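Local coordinates for protein 2-phospho-L-lactate guanylyltransferase (Methanosarcina mazei, PDB 2I5E) that probably catalyses the transfer of guanylyl from GTP to (2S)-2-phospholactate, a step in the biosynthesis of coenzyme F420, at residues 5-10 / 89-94; 35-40 / 62-67; 48-53 / 66-71; 79-84 / 137-142. One frame throughout, in Å; residues are numbered along the deposited sequence.

All four contacts belong to one nucleotidyltransferase domain built on a mixed sheet. Contacts 3 and 1 lie within that sheet, with centres about 9 Å apart. They join strands in the order 68-71, 50-55, 5-9, 91-94. Contact 2 sets helix 25-45 against the loop that leads into strand 68-71; it shares Glu-66 and Ala-67 with contact 3. Contact 4 sets helix 76-86 against a loop after strand 126-131. Contacts 2 and 4 do not touch, and their centres are about 21 Å apart. Along the chain, contacts 2 and 3 are nested inside the loop closed by contact 1, while contact 4 alternates with contact 1. Both helices pack on the sheet, and contacts 2 and 4 tie loops to them.

Contact 1: residues 5-10 / 89-94; sequences RAVIPY and EPVLIV
Strands 5-9 and 91-94 run parallel at the middle of the Rossmann-like GT-A sheet, joined by four backbone hydrogen bonds. Arg-5 N donates to Pro-90 O at 3.0 Å. Its carbonyl receives Leu-92 N, Val-7 N binds Leu-92 O, and Val-94 N closes the series on Val-7 O at 2.9 Å. Arg-5 also makes a salt bridge at the start of the pair. Arg-5 NH1 lies 3.4 Å from Glu-89 OE1, and the hydrogen bond within it is weak. The two side chains cross at about a right angle, with guanidinium and carboxylate planes 84° apart. The carboxylate sits at the edge of the guanidinium. Arg-5 CG falls between the backbone N and carbonyl carbon (chi1 59°) and rests on Val-91 CG2 at 3.6 Å.

Packing follows on both faces. Val-7 and Ile-93 lie side by side and point the same way, on the face where Tyr-83 of helix 76-86 packs on Val-7 and Tyr-141 on Ile-93. Ala-6 and Leu-92 occupy the other face, where their CB atoms are 4.2 Å apart. Strand 50-55 flanks strand 5-9 through Asp-52 and Leu-54. At the far end, Pro-9 CD approaches Val-94 O at 3.5 Å.

Contact 2: residues 35-40 / 62-67; sequences MLNQVI and EEMTEA
Ile-40 of helix 25-45 meets Met-64, Glu-66 and Ala-67 of the loop before strand 68-71. Met-64 is a selenomethionine. Ile-40 and Met-64 reach toward each other tip to tip, with Ile-40 CD1 3.9 Å from Met-64 SE. Ile-40 CD1 also lies 4.3 Å from Ala-67 CB. The other branch of Ile-40 serves Glu-66: Ile-40 CG2 touches Glu-66 CB at 3.8 Å. Ile-40 CG1 stands anti to the carbonyl carbon (chi1 -63°) and CG2 anti to the backbone N, and chi2 (153°) carries CD1 outward to the selenium. One side chain divides its two branches between different loop residues. Glu-66 takes part through its CB.

Nearly one turn earlier on the helix, Asn-37 and Met-64 slide past each other in opposite directions. Their nearest approach is a loose one, Asn-37 OD1 to Met-64 CE at 4.2 Å. Met-64 CG is anti to the backbone N (chi1 172°), and the chain then bends so that selenium and CE come near the helix.

A second shell holds these groups. Ile-53 of strand 50-55 lies against Ile-40 and Met-64. Ile-8 of strand 5-9 packs on Ile-40 as well as on Leu-36. Lys-44 NZ, from the same helix, hydrogen-bonds Glu-66 O and ties the loop backbone down beside Ile-40. Ile-40 and Ala-67 are buried, whereas Glu-66 is exposed, so the contact runs from the core to the surface. Here the loop entering the edge strand adds to the packing of a helix on parallel strands, and that helix-on-sheet packing is typical of the alpha/beta Rossmann-like fold of GT-A nucleotidyltransferases.

Contact 3: residues 48-53 / 66-71; sequences IEQVDI and EARVLL
Strands 50-55 and 68-71 pair in parallel at the edge of the Rossmann-like sheet, strand 68-71 being outermost within this chain. Three backbone hydrogen bonds join them. Arg-68 N donates to Val-51 O, Ile-53 N to Arg-68 O, and Leu-70 N to Ile-53 O, each at 2.9 Å.

The tight part is the apolar side around Ala-67. Ala-67 CB touches Ile-53 CD1 at 3.7 Å and Val-51 CG1 at 3.8 Å. From helix 25-45, Ile-40 packs on Ile-53 and Leu-43 on Val-51.

The face with Asp-52 and Arg-68 is more polar, and its end at Gln-50 is exposed. Asp-52 and Arg-68 lie side by side and point the same way. They are modelled as a salt bridge between Asp-52 OD1 and Arg-68 NH1, but both atoms sit too close to neighbours, so its detail is doubtful. Arg-68 CG is anti to the backbone N (chi1 -176°), which starts the chain out beside Asp-52, and a bend at chi3 turns its end toward the acid. The other carboxylate oxygen, Asp-52 OD2, hydrogen-bonds the hydroxyl of Tyr-83 on helix 76-86. Leu-70 crosses beside this acid and brings Leu-70 CD1 to 3.6 Å from Asp-52 CB.

Contact 4: residues 79-84 / 137-142; sequences ALNRYL and YRVKYY
Val-139 sits between Leu-80 and Leu-84, which lie one turn apart on helix 76-86. Val-139 CG1 meets Leu-84 CD1 at 3.9 Å, and Val-139 CG2 meets Leu-80 CB at the same distance. With CG1 anti to the carbonyl carbon (chi1 -60°), the two methyls are shared between the two leucines. Leu-80 also reaches Tyr-141. The side chains cross at about a right angle, and Leu-80 CD1 approaches Tyr-141 CE1 at 3.6 Å. Leu-84 CD1 comes to 3.8 Å from Tyr-137 O.

Asn-81 forms the polar edge. Its amide slides past the Val-139 side chain, with Val-139 CG2 3.5 Å from Asn-81 OD1. The amide grips the backbone of Val-139 by both ends. Val-139 N donates to Asn-81 OD1 at 2.9 Å, in the carbonyl plane on a lone pair, and the bond is nearly straight at 168°. Asn-81 ND2 donates back to Val-139 O at 2.9 Å, also on a lone pair, though that oxygen is tilted from the amide plane of Asn-81. This pair of bonds fixes the rotation of the amide and satisfies both backbone groups of the loop residue.

Beyond the two segments, Asn-77 OD1 of the same helix accepts from Tyr-141 N. His-149 of helix 145-154 packs edge-to-face with the Tyr-141 ring and hydrogen-bonds Lys-140 N. Ile-93 of strand 91-94 packs against Val-139 and Tyr-141. One side-chain amide thus both accepts from and donates to the backbone of a single extended loop residue, joining the loop to a helix that flanks the central sheet of a GT-A-like alpha/beta domain.

Contact 1: residues 5-10 / 89-94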
# COMPACT_ATOMS: atom_id res chain seq x y z
N ARG A 5 10.11 -17.17 -17.49
CA ARG A 5 9.99 -18.02 -16.31
C ARG A 5 9.55 -17.23 -15.02
O ARG A 5 9.76 -16.04 -14.90
CB ARG A 5 11.28 -18.81 -16.09
CG ARG A 5 12.44 -17.95 -15.92
CD ARG A 5 13.65 -18.47 -16.61
NE ARG A 5 14.30 -19.57 -15.90
CZ ARG A 5 14.55 -20.76 -16.44
NH1 ARG A 5 14.20 -21.00 -17.69
NH2 ARG A 5 15.16 -21.71 -15.73
N ALA A 6 8.89 -17.92 -14.12
CA ALA A 6 8.53 -17.29 -12.87
C ALA A 6 8.96 -18.23 -11.79
O ALA A 6 8.68 -19.42 -11.91
CB ALA A 6 7.02 -16.98 -12.79
N VAL A 7 9.57 -17.66 -10.72
CA VAL A 7 10.10 -18.34 -9.52
C VAL A 7 9.50 -17.72 -8.23
O VAL A 7 9.27 -16.47 -8.14
CB VAL A 7 11.66 -18.32 -9.55
CG1 VAL A 7 12.28 -16.95 -9.30
CG2 VAL A 7 12.30 -19.34 -8.66
N ILE A 8 9.19 -18.59 -7.29
CA ILE A 8 8.62 -18.26 -5.99
C ILE A 8 9.55 -18.88 -4.96
O ILE A 8 9.62 -20.05 -4.87
CB ILE A 8 7.17 -18.87 -5.73
CG1 ILE A 8 6.11 -18.43 -6.78
CG2 ILE A 8 6.66 -18.57 -4.34
CD1 ILE A 8 5.00 -19.43 -6.88
N PRO A 9 10.33 -18.08 -4.27
CA PRO A 9 11.10 -18.47 -3.06
C PRO A 9 10.14 -18.89 -1.94
O PRO A 9 9.20 -18.16 -1.59
CB PRO A 9 11.86 -17.17 -2.70
CG PRO A 9 11.15 -16.04 -3.44
CD PRO A 9 10.48 -16.65 -4.64
N TYR A 10 10.28 -20.09 -1.41
CA TYR A 10 9.31 -20.61 -0.44
C TYR A 10 9.97 -21.59 0.54
O TYR A 10 10.73 -22.47 0.14
CB TYR A 10 8.18 -21.34 -1.18
CG TYR A 10 7.12 -21.91 -0.30
CD1 TYR A 10 6.26 -21.06 0.47
CD2 TYR A 10 6.93 -23.32 -0.20
CE1 TYR A 10 5.29 -21.56 1.28
CE2 TYR A 10 5.93 -23.83 0.63
CZ TYR A 10 5.11 -22.93 1.34
OH TYR A 10 4.14 -23.38 2.15
N GLU A 89 15.89 -16.03 -20.64
CA GLU A 89 14.72 -15.24 -20.94
C GLU A 89 14.31 -14.32 -19.69
O GLU A 89 14.93 -14.37 -18.65
CB GLU A 89 13.66 -16.27 -21.26
CG GLU A 89 13.25 -16.98 -19.97
CD GLU A 89 12.90 -18.46 -20.16
OE1 GLU A 89 13.81 -19.20 -20.57
OE2 GLU A 89 11.75 -18.86 -19.88
N PRO A 90 13.29 -13.47 -19.83
CA PRO A 90 12.80 -12.68 -18.65
C PRO A 90 12.38 -13.59 -17.44
O PRO A 90 11.86 -14.70 -17.62
CB PRO A 90 11.63 -11.93 -19.24
CG PRO A 90 11.99 -11.77 -20.78
CD PRO A 90 12.56 -13.12 -21.08
N VAL A 91 12.69 -13.11 -16.22
CA VAL A 91 12.36 -13.80 -14.92
C VAL A 91 11.47 -12.86 -14.07
O VAL A 91 11.85 -11.74 -13.80
CB VAL A 91 13.68 -14.20 -14.11
CG1 VAL A 91 13.40 -14.79 -12.63
CG2 VAL A 91 14.54 -15.21 -14.91
N LEU A 92 10.28 -13.33 -13.68
CA LEU A 92 9.46 -12.72 -12.63
C LEU A 92 9.75 -13.54 -11.38
O LEU A 92 9.56 -14.77 -11.36
CB LEU A 92 7.99 -12.88 -12.99
CG LEU A 92 6.91 -12.34 -12.05
CD1 LEU A 92 7.10 -10.79 -11.92
CD2 LEU A 92 5.51 -12.72 -12.63
N ILE A 93 10.31 -12.89 -10.37
CA ILE A 93 10.47 -13.37 -9.02
C ILE A 93 9.32 -12.85 -8.16
O ILE A 93 9.14 -11.65 -8.06
CB ILE A 93 11.80 -12.89 -8.41
CG1 ILE A 93 12.98 -13.25 -9.35
CG2 ILE A 93 11.93 -13.36 -6.94
CD1 ILE A 93 14.38 -12.60 -8.85
N VAL A 94 8.46 -13.75 -7.67
CA VAL A 94 7.33 -13.28 -6.89
C VAL A 94 7.33 -13.94 -5.50
O VAL A 94 7.40 -15.12 -5.40
CB VAL A 94 5.96 -13.66 -7.56
CG1 VAL A 94 4.84 -12.82 -7.04
CG2 VAL A 94 5.97 -13.62 -9.01

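Contact 2: residues 35-40 / 62-67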
# COMPACT_ATOMS: atom_id res chain seq x y z
N MSE A 35 -1.35 -19.43 1.13
CA MSE A 35 -0.90 -18.25 0.38
C MSE A 35 -0.11 -18.64 -0.83
O MSE A 35 -0.36 -18.09 -1.89
CB MSE A 35 -0.11 -17.28 1.24
CG MSE A 35 -1.05 -16.51 2.17
SE MSE A 35 -0.14 -15.02 2.99
CE MSE A 35 1.22 -15.87 4.16
N LEU A 36 0.79 -19.63 -0.71
CA LEU A 36 1.56 -20.13 -1.87
C LEU A 36 0.67 -20.51 -3.03
O LEU A 36 0.94 -20.17 -4.21
CB LEU A 36 2.41 -21.38 -1.49
CG LEU A 36 3.32 -22.02 -2.55
CD1 LEU A 36 4.47 -21.05 -3.01
CD2 LEU A 36 3.89 -23.46 -2.13
N ASN A 37 -0.32 -21.34 -2.69
CA ASN A 37 -1.24 -21.88 -3.67
C ASN A 37 -2.00 -20.83 -4.43
O ASN A 37 -2.33 -21.04 -5.59
CB ASN A 37 -2.21 -22.89 -3.01
CG ASN A 37 -1.53 -24.17 -2.73
OD1 ASN A 37 -0.61 -24.55 -3.44
ND2 ASN A 37 -1.92 -24.82 -1.66
N GLN A 38 -2.40 -19.77 -3.74
CA GLN A 38 -3.09 -18.65 -4.36
C GLN A 38 -2.16 -17.85 -5.33
O GLN A 38 -2.58 -17.45 -6.43
CB GLN A 38 -3.60 -17.73 -3.26
CG GLN A 38 -4.82 -18.28 -2.42
CD GLN A 38 -5.67 -17.16 -1.94
OE1 GLN A 38 -5.58 -16.71 -0.79
NE2 GLN A 38 -6.46 -16.62 -2.86
N VAL A 39 -0.92 -17.61 -4.91
CA VAL A 39 0.12 -17.05 -5.86
C VAL A 39 0.37 -17.88 -7.11
O VAL A 39 0.37 -17.29 -8.20
CB VAL A 39 1.47 -16.76 -5.16
CG1 VAL A 39 2.49 -16.18 -6.12
CG2 VAL A 39 1.20 -15.90 -3.94
N ILE A 40 0.55 -19.20 -6.96
CA ILE A 40 0.70 -20.06 -8.12
C ILE A 40 -0.59 -20.02 -8.98
O ILE A 40 -0.53 -19.87 -10.19
CB ILE A 40 0.98 -21.57 -7.78
CG1 ILE A 40 2.29 -21.77 -7.03
CG2 ILE A 40 0.93 -22.38 -9.07
CD1 ILE A 40 2.31 -23.04 -6.11
N GLU A 62 5.75 -32.03 -1.18
CA GLU A 62 5.85 -33.49 -1.48
C GLU A 62 4.92 -33.88 -2.64
O GLU A 62 5.32 -34.62 -3.52
CB GLU A 62 5.58 -34.34 -0.22
CG GLU A 62 6.52 -34.06 0.98
CD GLU A 62 5.93 -33.03 1.99
OE1 GLU A 62 4.86 -32.41 1.73
OE2 GLU A 62 6.57 -32.84 3.07
N GLU A 63 3.68 -33.37 -2.59
CA GLU A 63 2.70 -33.42 -3.69
C GLU A 63 2.61 -32.00 -4.20
O GLU A 63 2.38 -31.06 -3.40
CB GLU A 63 1.30 -33.78 -3.20
CG GLU A 63 1.26 -34.52 -1.87
CD GLU A 63 -0.00 -35.36 -1.69
OE1 GLU A 63 -0.30 -36.23 -2.55
OE2 GLU A 63 -0.67 -35.16 -0.64
N MSE A 64 2.77 -31.81 -5.49
CA MSE A 64 2.88 -30.46 -6.03
C MSE A 64 3.07 -30.59 -7.49
O MSE A 64 4.14 -30.95 -7.96
CB MSE A 64 4.06 -29.64 -5.44
CG MSE A 64 4.31 -28.27 -6.15
SE MSE A 64 2.89 -26.86 -6.19
CE MSE A 64 1.19 -27.66 -5.54
N THR A 65 2.01 -30.28 -8.23
CA THR A 65 2.01 -30.56 -9.64
C THR A 65 1.74 -29.30 -10.39
O THR A 65 1.96 -29.25 -11.61
CB THR A 65 0.93 -31.65 -9.98
OG1 THR A 65 -0.28 -31.42 -9.21
CG2 THR A 65 1.50 -33.05 -9.71
N GLU A 66 1.27 -28.29 -9.66
CA GLU A 66 0.99 -26.96 -10.25
C GLU A 66 2.26 -26.20 -10.72
O GLU A 66 2.21 -25.33 -11.63
CB GLU A 66 0.15 -26.09 -9.28
CG GLU A 66 -1.29 -26.48 -9.23
CD GLU A 66 -1.97 -26.39 -10.61
OE1 GLU A 66 -1.73 -25.40 -11.37
OE2 GLU A 66 -2.73 -27.34 -10.94
N ALA A 67 3.38 -26.57 -10.13
CA ALA A 67 4.61 -25.84 -10.34
C ALA A 67 5.76 -26.82 -10.16
O ALA A 67 5.67 -27.80 -9.41
CB ALA A 67 4.69 -24.61 -9.34

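Contact 3: residues 48-53 / 66-71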
# COMPACT_ATOMS: atom_id res chain seq x y z
N ILE A 48 1.11 -17.89 -17.44
CA ILE A 48 2.49 -18.15 -17.54
C ILE A 48 2.68 -19.65 -17.48
O ILE A 48 2.14 -20.36 -16.60
CB ILE A 48 3.42 -17.25 -16.61
CG1 ILE A 48 4.17 -18.06 -15.61
CG2 ILE A 48 2.80 -15.88 -16.14
CD1 ILE A 48 5.51 -18.18 -16.12
N GLU A 49 3.46 -20.11 -18.46
CA GLU A 49 3.53 -21.51 -18.81
C GLU A 49 4.19 -22.29 -17.69
O GLU A 49 3.56 -23.20 -17.16
CB GLU A 49 4.11 -21.73 -20.24
CG GLU A 49 4.55 -23.20 -20.53
CD GLU A 49 5.03 -23.47 -21.98
OE1 GLU A 49 4.89 -22.61 -22.87
OE2 GLU A 49 5.59 -24.56 -22.23
N GLN A 50 5.39 -21.97 -17.27
CA GLN A 50 5.74 -22.63 -15.99
C GLN A 50 6.39 -21.81 -14.86
O GLN A 50 7.10 -20.80 -15.04
CB GLN A 50 6.23 -24.13 -16.14
CG GLN A 50 7.60 -24.61 -15.47
CD GLN A 50 8.44 -25.60 -16.38
OE1 GLN A 50 8.72 -26.76 -16.00
NE2 GLN A 50 8.87 -25.10 -17.56
N VAL A 51 6.07 -22.30 -13.68
CA VAL A 51 6.31 -21.65 -12.43
C VAL A 51 7.23 -22.59 -11.73
O VAL A 51 6.95 -23.77 -11.64
CB VAL A 51 4.99 -21.52 -11.69
CG1 VAL A 51 5.17 -20.96 -10.29
CG2 VAL A 51 4.02 -20.69 -12.50
N ASP A 52 8.34 -22.07 -11.23
CA ASP A 52 9.22 -22.82 -10.35
C ASP A 52 9.02 -22.39 -8.88
O ASP A 52 8.73 -21.21 -8.56
CB ASP A 52 10.66 -22.55 -10.79
CG ASP A 52 10.86 -22.82 -12.29
OD1 ASP A 52 10.39 -23.87 -12.75
OD2 ASP A 52 11.49 -22.00 -12.99
N ILE A 53 9.23 -23.30 -7.94
CA ILE A 53 9.14 -22.90 -6.55
C ILE A 53 10.51 -23.17 -6.10
O ILE A 53 10.97 -24.23 -6.33
CB ILE A 53 8.16 -23.79 -5.83
CG1 ILE A 53 6.77 -23.56 -6.37
CG2 ILE A 53 8.22 -23.55 -4.37
CD1 ILE A 53 5.80 -24.52 -5.85
N GLU A 66 1.27 -28.29 -9.66
CA GLU A 66 0.99 -26.96 -10.25
C GLU A 66 2.26 -26.20 -10.72
O GLU A 66 2.21 -25.33 -11.63
CB GLU A 66 0.15 -26.09 -9.28
CG GLU A 66 -1.29 -26.48 -9.23
CD GLU A 66 -1.97 -26.39 -10.61
OE1 GLU A 66 -1.73 -25.40 -11.37
OE2 GLU A 66 -2.73 -27.34 -10.94
N ALA A 67 3.38 -26.57 -10.13
CA ALA A 67 4.61 -25.84 -10.34
C ALA A 67 5.76 -26.82 -10.16
O ALA A 67 5.67 -27.80 -9.41
CB ALA A 67 4.69 -24.61 -9.34
N ARG A 68 6.83 -26.61 -10.90
CA ARG A 68 8.03 -27.41 -10.73
C ARG A 68 8.82 -27.08 -9.41
O ARG A 68 9.10 -25.94 -9.14
CB ARG A 68 8.91 -27.26 -11.98
CG ARG A 68 10.13 -28.13 -11.94
CD ARG A 68 10.85 -28.14 -13.24
NE ARG A 68 11.89 -27.11 -13.37
CZ ARG A 68 11.76 -25.98 -14.07
NH1 ARG A 68 10.62 -25.70 -14.70
NH2 ARG A 68 12.79 -25.14 -14.18
N VAL A 69 9.20 -28.07 -8.63
CA VAL A 69 9.77 -27.79 -7.38
C VAL A 69 11.24 -27.86 -7.64
O VAL A 69 11.72 -28.83 -8.22
CB VAL A 69 9.35 -28.80 -6.26
CG1 VAL A 69 10.22 -28.66 -5.06
CG2 VAL A 69 7.85 -28.62 -5.83
N LEU A 70 11.97 -26.83 -7.24
CA LEU A 70 13.39 -26.74 -7.49
C LEU A 70 14.02 -26.57 -6.12
O LEU A 70 13.63 -25.68 -5.37
CB LEU A 70 13.69 -25.50 -8.32
CG LEU A 70 13.76 -25.48 -9.84
CD1 LEU A 70 12.43 -25.60 -10.35
CD2 LEU A 70 14.31 -24.16 -10.16
N LEU A 71 14.99 -27.39 -5.80
CA LEU A 71 15.54 -27.38 -4.47
C LEU A 71 16.91 -26.76 -4.43
O LEU A 71 17.75 -27.07 -5.21
CB LEU A 71 15.61 -28.79 -3.90
CG LEU A 71 14.37 -29.66 -3.85
CD1 LEU A 71 14.73 -31.01 -3.41
CD2 LEU A 71 13.35 -29.10 -2.97

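Contact 4: residues 79-84 / 137-142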
# COMPACT_ATOMS: atom_id res chain seq x y z
N ALA A 79 20.63 -18.55 -3.90
CA ALA A 79 19.72 -19.34 -4.71
C ALA A 79 19.11 -18.55 -5.86
O ALA A 79 19.20 -18.96 -7.06
CB ALA A 79 18.64 -19.90 -3.83
N LEU A 80 18.53 -17.37 -5.56
CA LEU A 80 17.91 -16.60 -6.65
C LEU A 80 18.90 -16.14 -7.66
O LEU A 80 18.57 -16.03 -8.88
CB LEU A 80 17.06 -15.40 -6.15
CG LEU A 80 15.73 -15.79 -5.43
CD1 LEU A 80 15.19 -14.48 -4.82
CD2 LEU A 80 14.67 -16.39 -6.36
N ASN A 81 20.09 -15.83 -7.18
CA ASN A 81 21.09 -15.29 -8.09
C ASN A 81 21.68 -16.39 -9.02
O ASN A 81 21.89 -16.13 -10.22
CB ASN A 81 22.15 -14.54 -7.34
CG ASN A 81 21.79 -13.09 -7.15
OD1 ASN A 81 21.25 -12.44 -8.05
ND2 ASN A 81 22.09 -12.54 -5.96
N ARG A 82 21.83 -17.63 -8.50
CA ARG A 82 22.06 -18.83 -9.35
C ARG A 82 20.95 -19.10 -10.42
O ARG A 82 21.22 -19.22 -11.60
CB ARG A 82 22.32 -20.04 -8.44
CG ARG A 82 23.01 -21.27 -9.12
CD ARG A 82 23.35 -22.34 -8.05
NE ARG A 82 22.42 -23.47 -8.06
CZ ARG A 82 22.74 -24.72 -7.69
NH1 ARG A 82 23.98 -25.00 -7.24
NH2 ARG A 82 21.81 -25.70 -7.73
N TYR A 83 19.68 -19.08 -10.01
CA TYR A 83 18.56 -19.19 -10.92
C TYR A 83 18.61 -18.10 -12.00
O TYR A 83 18.46 -18.37 -13.20
CB TYR A 83 17.29 -19.07 -10.08
CG TYR A 83 16.00 -19.29 -10.83
CD1 TYR A 83 15.38 -20.52 -10.83
CD2 TYR A 83 15.45 -18.26 -11.60
CE1 TYR A 83 14.20 -20.68 -11.51
CE2 TYR A 83 14.26 -18.45 -12.29
CZ TYR A 83 13.65 -19.65 -12.20
OH TYR A 83 12.48 -19.83 -12.86
N LEU A 84 18.84 -16.86 -11.61
CA LEU A 84 18.99 -15.82 -12.57
C LEU A 84 20.11 -16.13 -13.61
O LEU A 84 19.86 -15.97 -14.79
CB LEU A 84 19.24 -14.46 -11.89
CG LEU A 84 18.01 -13.67 -11.36
CD1 LEU A 84 18.52 -12.26 -10.99
CD2 LEU A 84 16.95 -13.55 -12.42
N TYR A 137 21.47 -8.34 -14.28
CA TYR A 137 20.82 -8.05 -13.01
C TYR A 137 21.26 -8.95 -11.90
O TYR A 137 21.49 -10.13 -12.13
CB TYR A 137 19.30 -8.11 -13.16
CG TYR A 137 18.65 -7.21 -12.09
CD1 TYR A 137 18.64 -5.81 -12.22
CD2 TYR A 137 18.08 -7.78 -10.92
CE1 TYR A 137 18.05 -4.99 -11.21
CE2 TYR A 137 17.48 -6.98 -9.93
CZ TYR A 137 17.49 -5.61 -10.07
OH TYR A 137 16.90 -4.87 -9.08
N ARG A 138 21.37 -8.40 -10.68
CA ARG A 138 21.71 -9.17 -9.49
C ARG A 138 20.66 -8.83 -8.39
O ARG A 138 20.27 -7.71 -8.28
CB ARG A 138 23.19 -8.81 -9.10
CG ARG A 138 23.60 -9.09 -7.63
CD ARG A 138 25.05 -8.52 -7.29
NE ARG A 138 25.07 -7.05 -7.08
CZ ARG A 138 24.63 -6.44 -5.97
NH1 ARG A 138 24.14 -7.18 -4.98
NH2 ARG A 138 24.68 -5.11 -5.83
N VAL A 139 20.12 -9.77 -7.64
CA VAL A 139 19.16 -9.45 -6.60
C VAL A 139 19.81 -9.38 -5.22
O VAL A 139 20.78 -10.13 -4.95
CB VAL A 139 17.98 -10.52 -6.43
CG1 VAL A 139 17.14 -10.71 -7.74
CG2 VAL A 139 18.54 -11.84 -5.95
N LYS A 140 19.17 -8.64 -4.30
CA LYS A 140 19.55 -8.55 -2.92
C LYS A 140 18.32 -8.25 -2.09
O LYS A 140 18.07 -7.07 -1.76
CB LYS A 140 20.59 -7.46 -2.71
CG LYS A 140 21.30 -7.59 -1.31
CD LYS A 140 22.36 -6.48 -1.22
CE LYS A 140 23.12 -6.50 0.11
NZ LYS A 140 22.23 -5.95 1.27
N TYR A 141 17.56 -9.31 -1.77
CA TYR A 141 16.37 -9.21 -0.92
C TYR A 141 16.88 -9.11 0.50
O TYR A 141 18.04 -9.40 0.75
CB TYR A 141 15.47 -10.48 -1.05
CG TYR A 141 14.74 -10.50 -2.35
CD1 TYR A 141 15.36 -10.97 -3.51
CD2 TYR A 141 13.47 -9.98 -2.43
CE1 TYR A 141 14.75 -10.89 -4.73
CE2 TYR A 141 12.79 -9.97 -3.64
CZ TYR A 141 13.45 -10.41 -4.79
OH TYR A 141 12.83 -10.36 -6.00
N TYR A 142 15.98 -8.74 1.40
CA TYR A 142 16.27 -8.37 2.84
C TYR A 142 16.73 -6.94 2.97
O TYR A 142 17.31 -6.37 2.01
CB TYR A 142 17.27 -9.28 3.59
CG TYR A 142 16.92 -10.72 3.57
CD1 TYR A 142 15.68 -11.16 4.03
CD2 TYR A 142 17.82 -11.66 3.04
CE1 TYR A 142 15.32 -12.52 3.97
CE2 TYR A 142 17.48 -13.02 2.98
CZ TYR A 142 16.22 -13.43 3.42
OH TYR A 142 15.93 -14.76 3.36